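Local coordinates for protein ribonucleoside-diphosphate reductase subunit beta (Clostridium botulinum, PDB 6ZJK) that forms the diiron R2 subunit of a ribonucleotide reductase and probably supplies the radical needed to reduce ribonucleoside diphosphates to deoxyribonucleotides, at residues 295-298 and 299-303. Residues are numbered along the deposited sequence; the frame is centred on the assembly and turned at random.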
# COMPACT_ATOMS: atom_id res chain seq x y z
N ASN A 295 -36.08 -1.59 -9.99
CA ASN A 295 -36.79 -2.60 -10.72
C ASN A 295 -35.87 -3.21 -11.73
O ASN A 295 -34.88 -2.67 -12.06
CB ASN A 295 -38.10 -2.08 -11.32
CG ASN A 295 -37.90 -1.08 -12.41
OD1 ASN A 295 -37.37 -1.41 -13.43
ND2 ASN A 295 -38.31 0.11 -12.19
N ASP A 296 -36.22 -4.36 -12.24
CA ASP A 296 -35.34 -5.02 -13.17
C ASP A 296 -34.89 -4.27 -14.43
O ASP A 296 -33.81 -4.48 -14.89
CB ASP A 296 -35.92 -6.35 -13.56
CG ASP A 296 -35.94 -7.31 -12.45
OD1 ASP A 296 -36.29 -8.46 -12.65
OD2 ASP A 296 -35.58 -6.94 -11.37
N GLU A 297 -35.75 -3.43 -14.97
CA GLU A 297 -35.44 -2.73 -16.18
C GLU A 297 -34.61 -1.52 -15.90
O GLU A 297 -33.74 -1.22 -16.60
CB GLU A 297 -36.72 -2.28 -16.89
CG GLU A 297 -36.47 -1.77 -18.29
CD GLU A 297 -37.61 -0.97 -18.93
OE1 GLU A 297 -37.34 -0.40 -19.98
OE2 GLU A 297 -38.74 -0.90 -18.43
N LEU A 298 -34.84 -0.87 -14.78
CA LEU A 298 -34.04 0.23 -14.38
C LEU A 298 -32.62 -0.17 -14.04
O LEU A 298 -31.73 0.56 -14.26
CB LEU A 298 -34.70 0.94 -13.27
CG LEU A 298 -33.95 2.08 -12.74
CD1 LEU A 298 -33.86 3.16 -13.76
CD2 LEU A 298 -34.66 2.58 -11.54
N ILE A 299 -32.42 -1.36 -13.53
CA ILE A 299 -31.14 -1.87 -13.24
C ILE A 299 -30.45 -2.21 -14.55
O ILE A 299 -29.29 -2.02 -14.68
CB ILE A 299 -31.26 -3.11 -12.33
CG1 ILE A 299 -31.67 -2.71 -10.93
CG2 ILE A 299 -29.97 -3.83 -12.19
CD1 ILE A 299 -31.97 -3.88 -10.06
N GLU A 300 -31.18 -2.74 -15.49
CA GLU A 300 -30.67 -3.08 -16.80
C GLU A 300 -30.17 -1.86 -17.51
O GLU A 300 -29.10 -1.82 -17.97
CB GLU A 300 -31.77 -3.68 -17.65
CG GLU A 300 -31.32 -4.42 -18.88
CD GLU A 300 -32.35 -4.45 -20.02
OE1 GLU A 300 -33.50 -4.08 -19.81
OE2 GLU A 300 -32.02 -4.87 -21.14
N ARG A 301 -30.99 -0.86 -17.54
CA ARG A 301 -30.65 0.37 -18.23
C ARG A 301 -29.50 1.11 -17.55
O ARG A 301 -28.64 1.68 -18.23
CB ARG A 301 -31.91 1.25 -18.33
CG ARG A 301 -33.03 0.68 -19.24
CD ARG A 301 -34.22 1.65 -19.39
NE ARG A 301 -33.74 3.01 -19.66
CZ ARG A 301 -33.58 3.57 -20.86
NH1 ARG A 301 -33.91 2.92 -21.97
NH2 ARG A 301 -33.09 4.81 -20.92
N TYR A 302 -29.43 1.08 -16.22
CA TYR A 302 -28.37 1.83 -15.55
C TYR A 302 -27.01 1.22 -15.83
O TYR A 302 -26.07 1.94 -16.21
CB TYR A 302 -28.64 1.90 -14.04
CG TYR A 302 -27.61 2.71 -13.28
CD1 TYR A 302 -27.21 3.98 -13.71
CD2 TYR A 302 -27.04 2.21 -12.10
CE1 TYR A 302 -26.27 4.71 -12.99
CE2 TYR A 302 -26.10 2.93 -11.39
CZ TYR A 302 -25.72 4.18 -11.84
OH TYR A 302 -24.78 4.89 -11.12
N ILE A 303 -26.88 -0.10 -15.70
CA ILE A 303 -25.60 -0.75 -15.93
C ILE A 303 -25.13 -0.55 -17.36
O ILE A 303 -23.95 -0.24 -17.61
CB ILE A 303 -25.68 -2.25 -15.57
CG1 ILE A 303 -26.18 -2.45 -14.13
CG2 ILE A 303 -24.32 -2.90 -15.75
CD1 ILE A 303 -25.39 -1.70 -13.11
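OD1 of N295 is gripped by two backbone N-H groups, as the N-cap of helix 296-313. It accepts from L298 N at 2.9 Å and, weakly, from E297 N at 3.0 Å. A chi1 of 68° turns the amide back over these N-H groups. The backbone O of N295 takes the N-H of I299 at 3.2 Å, an ordinary helix bond. The straightest bond of the next turn runs from R301 N to E297 O, 2.9 Å long with an N-H...O angle of 166°. E300 N bonds to D296 O, which also accepts from Q284 NE2 of helix 262-287. Y302 N bonds to L298 O. The E297 and R301 side chains run alongside each other in the same direction, and E297 OE1 comes 3.8 Å from R301 CD. E297 OE1 is 5.0 Å from R301 NE, so the opposite charges are near but not in contact. The carboxylate plane is nearly perpendicular to the guanidinium. E300 turns its OE2 to a salt bridge with K304. I299 folds CG1 to within 3.4 Å of N295 O. L298 and Y302 touch M328 in a loop. I299 and I303 pack against helix 262-287, and Y302 and I303 against helix 190-220.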